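Secretion activator protein, hypothetical (Brucella abortus bv. 1 str. 9-941, PDB 7DNP) is a muramidase of glycosyl hydrolase family 108 that probably cleaves peptidoglycan glycan strands, serving as an autolysin of the type IV secretion system. Local coordinates at residues V82-S93 / I130-W141; V99-V108 / G112-V122. All coordinates share one frame; numbering follows the deposited sequence.

Interaction 1 of 2, residues V82-S93 / I130-W141. With H9U ((2R)-2-[[(2S)-2-[[(2R)-2-[(2R,3S,4R,5R,6S)-5-acetamido-3-[(2S,3R,4R,5S,6R)-3-acetamido-6-(hydroxymethyl)-4,5-bis(oxidanyl)oxan-2-yl]oxy-2-(hydroxymethyl)-6-oxidanyl-oxan-4-yl]oxypropanoyl]amino]propanoyl]amino]pentanedioic acid), chain B.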
loop_
_atom_site.group_PDB
_atom_site.type_symbol
_atom_site.label_atom_id
_atom_site.label_comp_id
_atom_site.label_asym_id
_atom_site.label_seq_id
_atom_site.Cartn_x
_atom_site.Cartn_y
_atom_site.Cartn_z
ATOM N N VAL A 82 4.982 -8.178 6.961
ATOM C CA VAL A 82 5.650 -7.561 5.819
ATOM C C VAL A 82 4.646 -7.299 4.706
ATOM O O VAL A 82 4.683 -6.250 4.050
ATOM C CB VAL A 82 6.811 -8.446 5.328
ATOM C CG1 VAL A 82 7.396 -7.883 4.040
ATOM C CG2 VAL A 82 7.889 -8.566 6.402
ATOM N N ASP A 83 3.737 -8.253 4.476
ATOM C CA ASP A 83 2.716 -8.081 3.446
ATOM C C ASP A 83 1.892 -6.822 3.692
ATOM O O ASP A 83 1.693 -6.013 2.780
ATOM C CB ASP A 83 1.820 -9.324 3.372
ATOM C CG ASP A 83 1.344 -9.811 4.740
ATOM O OD1 ASP A 83 1.521 -9.097 5.749
ATOM O OD2 ASP A 83 0.770 -10.923 4.800
ATOM N N HIS A 84 1.438 -6.619 4.933
ATOM C CA HIS A 84 0.576 -5.474 5.228
ATOM C C HIS A 84 1.329 -4.158 5.085
ATOM O O HIS A 84 0.798 -3.192 4.522
ATOM C CB HIS A 84 -0.016 -5.598 6.632
ATOM C CG HIS A 84 -0.876 -4.435 7.024
ATOM N ND1 HIS A 84 -2.107 -4.195 6.456
ATOM C CD2 HIS A 84 -0.675 -3.439 7.921
ATOM C CE1 HIS A 84 -2.632 -3.105 6.989
ATOM N NE2 HIS A 84 -1.782 -2.626 7.878
ATOM N N ALA A 85 2.558 -4.097 5.600
ATOM C CA ALA A 85 3.354 -2.880 5.474
ATOM C C ALA A 85 3.584 -2.523 4.011
ATOM O O ALA A 85 3.539 -1.348 3.635
ATOM C CB ALA A 85 4.693 -3.051 6.190
ATOM N N THR A 86 3.841 -3.529 3.174
ATOM C CA THR A 86 4.086 -3.277 1.760
ATOM C C THR A 86 2.798 -2.900 1.038
ATOM O O THR A 86 2.803 -2.023 0.164
ATOM C CB THR A 86 4.732 -4.508 1.132
ATOM O OG1 THR A 86 5.915 -4.839 1.870
ATOM C CG2 THR A 86 5.096 -4.249 -0.322
ATOM N N LEU A 87 1.682 -3.533 1.410
ATOM C CA LEU A 87 0.397 -3.224 0.785
ATOM C C LEU A 87 -0.007 -1.774 1.023
ATOM O O LEU A 87 -0.431 -1.076 0.092
ATOM C CB LEU A 87 -0.684 -4.169 1.311
ATOM C CG LEU A 87 -2.132 -3.827 0.944
ATOM C CD1 LEU A 87 -2.362 -3.940 -0.553
ATOM C CD2 LEU A 87 -3.101 -4.719 1.714
ATOM N N ASP A 88 0.095 -1.299 2.265
ATOM C CA ASP A 88 -0.342 0.071 2.523
ATOM C C ASP A 88 0.534 1.080 1.794
ATOM O O ASP A 88 0.023 2.053 1.226
ATOM C CB ASP A 88 -0.360 0.380 4.015
ATOM C CG ASP A 88 -0.988 1.729 4.298
ATOM O OD1 ASP A 88 -2.230 1.812 4.272
ATOM O OD2 ASP A 88 -0.244 2.713 4.500
ATOM N N PHE A 89 1.854 0.875 1.812
ATOM C CA PHE A 89 2.760 1.696 1.013
ATOM C C PHE A 89 2.355 1.660 -0.459
ATOM O O PHE A 89 2.297 2.701 -1.126
ATOM C CB PHE A 89 4.198 1.197 1.220
ATOM C CG PHE A 89 5.281 2.188 0.855
ATOM C CD1 PHE A 89 5.002 3.353 0.158
ATOM C CD2 PHE A 89 6.601 1.925 1.203
ATOM C CE1 PHE A 89 6.014 4.243 -0.175
ATOM C CE2 PHE A 89 7.616 2.810 0.874
ATOM C CZ PHE A 89 7.320 3.974 0.182
ATOM N N ALA A 90 2.024 0.469 -0.967
ATOM C CA ALA A 90 1.587 0.341 -2.353
ATOM C C ALA A 90 0.302 1.115 -2.606
ATOM O O ALA A 90 0.143 1.737 -3.662
ATOM C CB ALA A 90 1.399 -1.133 -2.714
ATOM N N ILE A 91 -0.637 1.079 -1.659
ATOM C CA ILE A 91 -1.892 1.805 -1.853
ATOM C C ILE A 91 -1.628 3.302 -1.919
ATOM O O ILE A 91 -2.198 4.017 -2.753
ATOM C CB ILE A 91 -2.892 1.457 -0.736
ATOM C CG1 ILE A 91 -3.402 0.024 -0.905
ATOM C CG2 ILE A 91 -4.054 2.456 -0.726
ATOM C CD1 ILE A 91 -4.220 -0.475 0.277
ATOM N N HIS A 92 -0.725 3.786 -1.070
ATOM C CA HIS A 92 -0.471 5.215 -0.930
ATOM C C HIS A 92 0.396 5.771 -2.052
ATOM O O HIS A 92 0.193 6.914 -2.477
ATOM C CB HIS A 92 0.196 5.472 0.421
ATOM C CG HIS A 92 0.107 6.888 0.893
ATOM N ND1 HIS A 92 1.116 7.490 1.614
ATOM C CD2 HIS A 92 -0.871 7.814 0.766
ATOM C CE1 HIS A 92 0.765 8.729 1.909
ATOM N NE2 HIS A 92 -0.437 8.951 1.404
ATOM N N SER A 93 1.354 4.986 -2.547
ATOM C CA SER A 93 2.376 5.492 -3.456
ATOM C C SER A 93 2.578 4.610 -4.679
ATOM O O SER A 93 3.494 4.873 -5.468
ATOM C CB SER A 93 3.713 5.652 -2.721
ATOM O OG SER A 93 3.570 6.452 -1.559
ATOM N N ILE A 130 12.268 -6.137 8.879
ATOM C CA ILE A 130 11.845 -5.639 7.572
ATOM C C ILE A 130 10.740 -4.604 7.730
ATOM O O ILE A 130 10.770 -3.539 7.098
ATOM C CB ILE A 130 11.393 -6.807 6.675
ATOM C CG1 ILE A 130 12.568 -7.740 6.378
ATOM C CG2 ILE A 130 10.774 -6.278 5.381
ATOM C CD1 ILE A 130 12.234 -8.836 5.387
ATOM N N ILE A 131 9.756 -4.894 8.587
ATOM C CA ILE A 131 8.628 -3.984 8.777
ATOM C C ILE A 131 9.111 -2.629 9.276
ATOM O O ILE A 131 8.706 -1.579 8.760
ATOM C CB ILE A 131 7.598 -4.597 9.741
ATOM C CG1 ILE A 131 6.911 -5.805 9.098
ATOM C CG2 ILE A 131 6.574 -3.541 10.160
ATOM C CD1 ILE A 131 6.168 -6.680 10.091
ATOM N N ASN A 132 9.984 -2.631 10.290
ATOM C CA ASN A 132 10.452 -1.369 10.857
ATOM C C ASN A 132 11.298 -0.598 9.857
ATOM O O ASN A 132 11.149 0.625 9.723
ATOM C CB ASN A 132 11.238 -1.617 12.145
ATOM C CG ASN A 132 10.334 -1.866 13.336
ATOM O OD1 ASN A 132 9.412 -1.098 13.596
ATOM N ND2 ASN A 132 10.585 -2.953 14.057
ATOM N N GLU A 133 12.186 -1.290 9.140
ATOM C CA GLU A 133 13.067 -0.594 8.207
ATOM C C GLU A 133 12.310 -0.077 6.991
ATOM O O GLU A 133 12.652 0.985 6.460
ATOM C CB GLU A 133 14.210 -1.511 7.779
ATOM C CG GLU A 133 15.293 -1.621 8.837
ATOM C CD GLU A 133 16.386 -2.586 8.461
ATOM O OE1 GLU A 133 16.650 -2.745 7.252
ATOM O OE2 GLU A 133 16.988 -3.180 9.381
ATOM N N LEU A 134 11.280 -0.804 6.541
ATOM C CA LEU A 134 10.480 -0.326 5.417
ATOM C C LEU A 134 9.655 0.895 5.806
ATOM O O LEU A 134 9.556 1.856 5.034
ATOM C CB LEU A 134 9.573 -1.442 4.897
ATOM C CG LEU A 134 8.626 -1.073 3.748
ATOM C CD1 LEU A 134 9.400 -0.704 2.482
ATOM C CD2 LEU A 134 7.647 -2.206 3.470
ATOM N N CYS A 135 9.058 0.883 7.001
ATOM C CA CYS A 135 8.282 2.041 7.431
ATOM C C CYS A 135 9.178 3.259 7.656
ATOM O O CYS A 135 8.775 4.391 7.362
ATOM C CB CYS A 135 7.481 1.692 8.685
ATOM S SG CYS A 135 6.132 0.499 8.367
ATOM N N ASP A 136 10.401 3.049 8.158
ATOM C CA ASP A 136 11.355 4.151 8.280
ATOM C C ASP A 136 11.738 4.686 6.908
ATOM O O ASP A 136 11.763 5.902 6.683
ATOM C CB ASP A 136 12.617 3.698 9.024
ATOM C CG ASP A 136 12.397 3.483 10.510
ATOM O OD1 ASP A 136 11.339 3.873 11.054
ATOM O OD2 ASP A 136 13.308 2.904 11.136
ATOM N N ALA A 137 12.079 3.784 5.984
ATOM C CA ALA A 137 12.441 4.196 4.630
ATOM C C ALA A 137 11.287 4.904 3.933
ATOM O O ALA A 137 11.511 5.792 3.102
ATOM C CB ALA A 137 12.886 2.978 3.820
ATOM N N ARG A 138 10.049 4.528 4.258
ATOM C CA ARG A 138 8.891 5.212 3.691
ATOM C C ARG A 138 8.804 6.645 4.202
ATOM O O ARG A 138 8.571 7.581 3.425
ATOM C CB ARG A 138 7.621 4.432 4.032
ATOM C CG ARG A 138 6.327 5.057 3.539
ATOM C CD ARG A 138 5.152 4.172 3.933
ATOM N NE ARG A 138 3.874 4.700 3.473
ATOM C CZ ARG A 138 2.702 4.148 3.756
ATOM N NH1 ARG A 138 2.652 3.052 4.503
ATOM N NH2 ARG A 138 1.581 4.698 3.308
ATOM N N LEU A 139 8.989 6.831 5.511
ATOM C CA LEU A 139 8.964 8.171 6.091
ATOM C C LEU A 139 10.064 9.047 5.507
ATOM O O LEU A 139 9.832 10.218 5.183
ATOM C CB LEU A 139 9.108 8.087 7.611
ATOM C CG LEU A 139 7.831 7.820 8.406
ATOM C CD1 LEU A 139 8.167 7.376 9.826
ATOM C CD2 LEU A 139 6.956 9.064 8.418
ATOM N N ALA A 140 11.272 8.497 5.375
ATOM C CA ALA A 140 12.376 9.259 4.805
ATOM C C ALA A 140 12.090 9.651 3.360
ATOM O O ALA A 140 12.454 10.749 2.920
ATOM C CB ALA A 140 13.673 8.449 4.895
ATOM N N TRP A 141 11.430 8.768 2.606
ATOM C CA TRP A 141 11.123 9.087 1.215
ATOM C C TRP A 141 10.017 10.134 1.117
ATOM O O TRP A 141 10.083 11.032 0.271
ATOM C CB TRP A 141 10.740 7.817 0.455
ATOM C CG TRP A 141 10.313 8.077 -0.959
ATOM C CD1 TRP A 141 11.124 8.325 -2.034
ATOM C CD2 TRP A 141 8.969 8.118 -1.453
ATOM N NE1 TRP A 141 10.364 8.518 -3.163
ATOM C CE2 TRP A 141 9.040 8.394 -2.834
ATOM C CE3 TRP A 141 7.715 7.945 -0.860
ATOM C CZ2 TRP A 141 7.902 8.505 -3.631
ATOM C CZ3 TRP A 141 6.584 8.054 -1.657
ATOM C CH2 TRP A 141 6.687 8.331 -3.027
HETATM C C22 H9U B . -3.469 8.004 -2.864
HETATM C C24 H9U B . -3.367 9.969 -1.405
HETATM C C26 H9U B . -4.761 7.575 -2.140
HETATM C C28 H9U B . -4.720 9.593 -0.781
HETATM C C23 H9U B . -3.242 9.466 -2.789
HETATM C C25 H9U B . -2.475 6.859 -4.679
HETATM C C27 H9U B . -2.927 5.729 -5.636
HETATM C C29 H9U B . -1.759 5.032 -6.221
HETATM C C30 H9U B . -0.801 5.964 -6.845
HETATM C C31 H9U B . -0.340 7.000 -5.809
HETATM C C32 H9U B . -1.537 10.954 -3.822
HETATM C C33 H9U B . -4.789 6.088 -1.970
HETATM C C34 H9U B . 0.682 7.928 -6.395
HETATM C C35 H9U B . -2.301 12.034 -0.390
HETATM C C36 H9U B . -0.102 11.220 -3.381
HETATM C C37 H9U B . -5.062 4.271 -5.205
HETATM C C38 H9U B . -1.644 10.962 -5.338
HETATM C C39 H9U B . 1.965 10.404 -2.178
HETATM C C40 H9U B . -2.164 13.549 -0.284
HETATM C C41 H9U B . -5.717 3.229 -4.299
HETATM C C42 H9U B . 2.859 9.975 -3.336
HETATM C C43 H9U B . 4.028 10.601 -5.509
HETATM C C44 H9U B . 2.267 9.540 -0.968
HETATM C C45 H9U B . 3.136 10.277 -6.699
HETATM C C46 H9U B . 4.910 11.782 -5.889
HETATM C C47 H9U B . 6.205 11.315 -6.553
HETATM C C48 H9U B . 7.116 12.492 -6.891
HETATM N N18 H9U B . -3.244 11.456 -1.317
HETATM N N19 H9U B . -3.719 4.721 -4.862
HETATM N N20 H9U B . 0.595 10.184 -2.610
HETATM N N21 H9U B . 3.189 10.959 -4.373
HETATM O O01 H9U B . -3.557 7.613 -4.254
HETATM O O02 H9U B . -4.908 8.144 -0.795
HETATM O O03 H9U B . -1.498 7.753 -5.323
HETATM O O04 H9U B . -1.863 9.685 -3.295
HETATM O O05 H9U B . -5.730 10.169 -1.504
HETATM O O06 H9U B . -2.200 4.033 -7.219
HETATM O O07 H9U B . 0.345 5.238 -7.326
HETATM O O08 H9U B . -5.923 5.790 -1.199
HETATM O O09 H9U B . 0.118 8.616 -7.475
HETATM O O10 H9U B . -1.628 11.333 0.291
HETATM O O11 H9U B . 0.435 12.240 -3.646
HETATM O O12 H9U B . -5.646 4.681 -6.158
HETATM O O13 H9U B . 3.258 8.857 -3.384
HETATM O O14 H9U B . 3.485 9.380 -7.516
HETATM O O15 H9U B . 2.056 10.905 -6.864
HETATM O O16 H9U B . 6.755 13.663 -6.594
HETATM O O17 H9U B . 8.219 12.285 -7.465
HETATM O O HOH W 1 4.695 0.876 5.160
HETATM O O HOH W 2 3.441 6.371 1.405
#
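Arg138 and Asp88 form the salt bridge between helices 82-93 and 130-141, which run side by side 15° from parallel. The guanidinium grips a single carboxylate oxygen end-on, with NH1 and NH2 each 2.9 Å from Asp88 OD2; the NH1 bond uses the anti lone pair, and the two flat groups are turned 46° against each other. Two waters complete the hold: one joins Ala85 O to Arg138 NH1, the other accepts from Arg138 NE and is also hydrogen-bonded to His92 ND1 and Ser93 OG.

Aromatic packing uses the same arginine. Its chain, fully extended from CG to NE (chi3 -179°), slides over one face of Phe89, so that Arg138 CG stands 3.6 Å above the ring centroid in a CH-pi contact. Leu134 CD1 and Trp141 CE3 close on the ring's edge.

Aliphatic packing fills the N-terminal end, where Val82 CG2 lies 3.8 Å from Ile130 CG2 and Ala85 CB rests against Leu134 CD2.

The C-terminal end forms part of the muropeptide pocket: Ile91 O accepts from H9U N19 (2.7 Å), His92 NE2 donates to H9U O10 (2.9 Å), and H9U O13 lies at the edge of Trp141.

The pair thus joins the GH108 (lysozyme-clan) part of the chain to its predicted peptidoglycan domain. Helix 148-170 adds Arg158, a second salt-bridge partner of Asp88 OD2, while helix 58-70 packs on Leu87 and Ile91, and helix 95-106 on Ile130 and Trp141.

Interaction 2 of 2, residues V99-V108 / G112-V122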
loop_
_atom_site.group_PDB
_atom_site.type_symbol
_atom_site.label_atom_id
_atom_site.label_comp_id
_atom_site.label_asym_id
_atom_site.label_seq_id
_atom_site.Cartn_x
_atom_site.Cartn_y
_atom_site.Cartn_z
ATOM N N VAL A 99 7.537 -1.655 -3.637
ATOM C CA VAL A 99 8.423 -2.801 -3.824
ATOM C C VAL A 99 9.873 -2.343 -3.972
ATOM O O VAL A 99 10.797 -3.004 -3.481
ATOM C CB VAL A 99 7.958 -3.647 -5.026
ATOM C CG1 VAL A 99 8.978 -4.736 -5.349
ATOM C CG2 VAL A 99 6.612 -4.288 -4.725
ATOM N N LYS A 100 10.097 -1.204 -4.639
ATOM C CA LYS A 100 11.452 -0.665 -4.749
ATOM C C LYS A 100 12.047 -0.374 -3.375
ATOM O O LYS A 100 13.231 -0.637 -3.130
ATOM C CB LYS A 100 11.448 0.604 -5.604
ATOM C CG LYS A 100 11.385 0.358 -7.103
ATOM C CD LYS A 100 11.293 1.676 -7.864
ATOM C CE LYS A 100 11.186 1.445 -9.360
ATOM N NZ LYS A 100 11.439 2.690 -10.140
ATOM N N MET A 101 11.235 0.162 -2.461
ATOM C CA MET A 101 11.729 0.456 -1.121
ATOM C C MET A 101 11.945 -0.821 -0.319
ATOM O O MET A 101 12.893 -0.909 0.469
ATOM C CB MET A 101 10.762 1.391 -0.395
ATOM C CG MET A 101 11.446 2.344 0.580
ATOM S SD MET A 101 12.535 3.542 -0.230
ATOM C CE MET A 101 11.490 4.102 -1.570
ATOM N N LEU A 102 11.071 -1.816 -0.497
ATOM C CA LEU A 102 11.300 -3.109 0.138
ATOM C C LEU A 102 12.588 -3.735 -0.374
ATOM O O LEU A 102 13.343 -4.344 0.396
ATOM C CB LEU A 102 10.111 -4.042 -0.109
ATOM C CG LEU A 102 10.306 -5.484 0.363
ATOM C CD1 LEU A 102 10.336 -5.556 1.883
ATOM C CD2 LEU A 102 9.225 -6.402 -0.197
ATOM N N GLN A 103 12.861 -3.579 -1.672
ATOM C CA GLN A 103 14.096 -4.099 -2.247
ATOM C C GLN A 103 15.311 -3.362 -1.689
ATOM O O GLN A 103 16.341 -3.983 -1.397
ATOM C CB GLN A 103 14.027 -4.005 -3.777
ATOM C CG GLN A 103 13.067 -5.045 -4.386
ATOM C CD GLN A 103 12.655 -4.753 -5.823
ATOM O OE1 GLN A 103 12.508 -3.599 -6.229
ATOM N NE2 GLN A 103 12.445 -5.816 -6.598
ATOM N N LYS A 104 15.199 -2.044 -1.510
ATOM C CA LYS A 104 16.274 -1.282 -0.878
ATOM C C LYS A 104 16.542 -1.778 0.539
ATOM O O LYS A 104 17.700 -1.906 0.953
ATOM C CB LYS A 104 15.915 0.206 -0.875
ATOM C CG LYS A 104 17.042 1.138 -0.442
ATOM C CD LYS A 104 16.537 2.566 -0.292
ATOM C CE LYS A 104 17.683 3.566 -0.237
ATOM N NZ LYS A 104 17.226 4.907 0.231
ATOM N N VAL A 105 15.481 -2.092 1.286
ATOM C CA VAL A 105 15.634 -2.539 2.667
ATOM C C VAL A 105 16.328 -3.896 2.731
ATOM O O VAL A 105 17.215 -4.113 3.563
ATOM C CB VAL A 105 14.263 -2.569 3.366
ATOM C CG1 VAL A 105 14.308 -3.461 4.596
ATOM C CG2 VAL A 105 13.822 -1.153 3.735
ATOM N N VAL A 106 15.937 -4.836 1.862
ATOM C CA VAL A 106 16.523 -6.174 1.895
ATOM C C VAL A 106 17.770 -6.289 1.030
ATOM O O VAL A 106 18.404 -7.352 1.013
ATOM C CB VAL A 106 15.488 -7.244 1.486
ATOM C CG1 VAL A 106 14.213 -7.080 2.292
ATOM C CG2 VAL A 106 15.196 -7.176 -0.011
ATOM N N GLY A 107 18.139 -5.234 0.308
ATOM C CA GLY A 107 19.412 -5.182 -0.387
ATOM C C GLY A 107 19.477 -5.888 -1.726
ATOM O O GLY A 107 20.439 -6.614 -1.996
ATOM N N VAL A 108 18.477 -5.681 -2.582
ATOM C CA VAL A 108 18.481 -6.227 -3.933
ATOM C C VAL A 108 18.183 -5.097 -4.911
ATOM O O VAL A 108 17.807 -3.992 -4.524
ATOM C CB VAL A 108 17.475 -7.388 -4.108
ATOM C CG1 VAL A 108 17.820 -8.546 -3.178
ATOM C CG2 VAL A 108 16.067 -6.913 -3.855
ATOM N N GLY A 112 11.074 -2.786 -8.664
ATOM C CA GLY A 112 9.660 -2.597 -8.409
ATOM C C GLY A 112 8.790 -3.821 -8.578
ATOM O O GLY A 112 7.562 -3.698 -8.496
ATOM N N VAL A 113 9.381 -4.998 -8.798
ATOM C CA VAL A 113 8.645 -6.239 -9.032
ATOM C C VAL A 113 9.273 -7.342 -8.188
ATOM O O VAL A 113 10.498 -7.500 -8.186
ATOM C CB VAL A 113 8.649 -6.631 -10.524
ATOM C CG1 VAL A 113 7.977 -7.972 -10.726
ATOM C CG2 VAL A 113 7.964 -5.553 -11.366
ATOM N N ILE A 114 8.442 -8.103 -7.483
ATOM C CA ILE A 114 8.927 -9.169 -6.608
ATOM C C ILE A 114 9.303 -10.375 -7.464
ATOM O O ILE A 114 8.433 -11.057 -8.015
ATOM C CB ILE A 114 7.883 -9.549 -5.551
ATOM C CG1 ILE A 114 7.439 -8.316 -4.749
ATOM C CG2 ILE A 114 8.423 -10.653 -4.646
ATOM C CD1 ILE A 114 8.346 -7.943 -3.604
ATOM N N GLY A 115 10.601 -10.658 -7.564
ATOM C CA GLY A 115 11.095 -11.855 -8.192
ATOM C C GLY A 115 11.811 -12.763 -7.208
ATOM O O GLY A 115 11.740 -12.582 -5.990
ATOM N N ALA A 116 12.533 -13.741 -7.763
ATOM C CA ALA A 116 13.173 -14.755 -6.926
ATOM C C ALA A 116 14.222 -14.146 -6.001
ATOM O O ALA A 116 14.304 -14.511 -4.823
ATOM C CB ALA A 116 13.796 -15.848 -7.799
ATOM N N LYS A 117 15.038 -13.214 -6.510
ATOM C CA LYS A 117 16.072 -12.609 -5.670
ATOM C C LYS A 117 15.470 -11.798 -4.531
ATOM O O LYS A 117 16.041 -11.756 -3.431
ATOM C CB LYS A 117 16.991 -11.717 -6.506
ATOM C CG LYS A 117 17.786 -12.465 -7.558
ATOM C CD LYS A 117 19.202 -11.944 -7.660
ATOM C CE LYS A 117 20.094 -12.934 -8.393
ATOM N NZ LYS A 117 20.934 -12.254 -9.413
ATOM N N THR A 118 14.329 -11.150 -4.771
ATOM C CA THR A 118 13.693 -10.384 -3.706
ATOM C C THR A 118 13.125 -11.308 -2.634
ATOM O O THR A 118 13.313 -11.071 -1.436
ATOM C CB THR A 118 12.598 -9.480 -4.277
ATOM O OG1 THR A 118 13.166 -8.590 -5.245
ATOM C CG2 THR A 118 11.964 -8.661 -3.166
ATOM N N LEU A 119 12.430 -12.374 -3.050
ATOM C CA LEU A 119 11.860 -13.311 -2.089
ATOM C C LEU A 119 12.945 -13.956 -1.238
ATOM O O LEU A 119 12.767 -14.140 -0.029
ATOM C CB LEU A 119 11.051 -14.388 -2.810
ATOM C CG LEU A 119 9.700 -14.032 -3.430
ATOM C CD1 LEU A 119 9.189 -15.217 -4.238
ATOM C CD2 LEU A 119 8.701 -13.648 -2.356
ATOM N N ALA A 120 14.079 -14.305 -1.855
ATOM C CA ALA A 120 15.165 -14.926 -1.101
ATOM C C ALA A 120 15.709 -13.981 -0.038
ATOM O O ALA A 120 15.907 -14.381 1.114
ATOM C CB ALA A 120 16.277 -15.369 -2.049
ATOM N N ALA A 121 15.937 -12.717 -0.404
ATOM C CA ALA A 121 16.481 -11.746 0.539
ATOM C C ALA A 121 15.483 -11.396 1.634
ATOM O O ALA A 121 15.881 -11.157 2.780
ATOM C CB ALA A 121 16.915 -10.485 -0.206
ATOM N N VAL A 122 14.191 -11.344 1.303
ATOM C CA VAL A 122 13.180 -11.088 2.323
ATOM C C VAL A 122 13.166 -12.212 3.350
ATOM O O VAL A 122 13.111 -11.969 4.561
ATOM C CB VAL A 122 11.797 -10.901 1.671
ATOM C CG1 VAL A 122 10.711 -10.975 2.726
ATOM C CG2 VAL A 122 11.732 -9.568 0.935
#
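Helix 99-106 and helix 116-122 cross at 53°, with their axes 9.7 Å apart at closest approach. The first helix ends at Gly107, whose positive phi takes the chain out of the helix. The connection then runs back along that helix to Gly112, also at positive phi, which brings its backbone beside Lys100, 4.5 Å from Lys100 CA to Gly112 CA. Gly115 occupies the N-cap position of the second helix.

Gln103 is the polar link. Its side chain, extended beyond CG (chi2 164°), carries the amide across to the returning chain. Gly112 N donates to Gln103 OE1 at 2.9 Å, in the carbonyl plane and on a lone pair. The other end of the amide donates from Gln103 NE2 to Thr118 OG1 over 3.2 Å, nearly straight at 170° and close to the amide plane. Outside the two segments, Asp111 OD1 accepts from both Gln103 NE2 and Val113 N.

Apolar side chains pack to both sides of this link along helix 99-106. Toward its start, Val99 CG1 presses on the Gly112 backbone and meets Ile114 CD1, which also reaches Leu102 CD2 at 3.8 Å. Toward its end, Val106 CG1 meets Val122 CG2 at 3.8 Å, while Ala121 CB receives both Val106 CG2 and Val108 CG1. The remaining branch of Val108, CG2, lies 3.6 Å from Thr118 OG1.

One glutamine amide thus ties together the helix, the turn at Gly112 and the first part of the next helix, its bonds to the protein at both ends fixing its rotation. Apart from this amide, the contact is mainly apolar side chains packing on one another and on the Gly112 backbone, a structural packing within the predicted peptidoglycan domain.

How the interactions relate
Interaction 2 lies within the chain excursion that leaves helix 82-93 and returns as helix 127-142, the two partners of interaction 1. The contact centres are 13 Å apart and the two contacts meet directly: Ile130 CG2 is 3.6 Å from Leu102 CD1, and Leu134 CD1 is 3.6 Å from Leu102 N. Ile130 and Leu134 also face helix 82-93, so both side chains bridge helix 82-93 and helix 95-106. Their relation to the pocket differs. Interaction 1 supplies Ile91, His92, Ser93 and Trp141 to the H9U site, whereas in interaction 2 the side chain of Lys100 is still about 10 Å from the ligand.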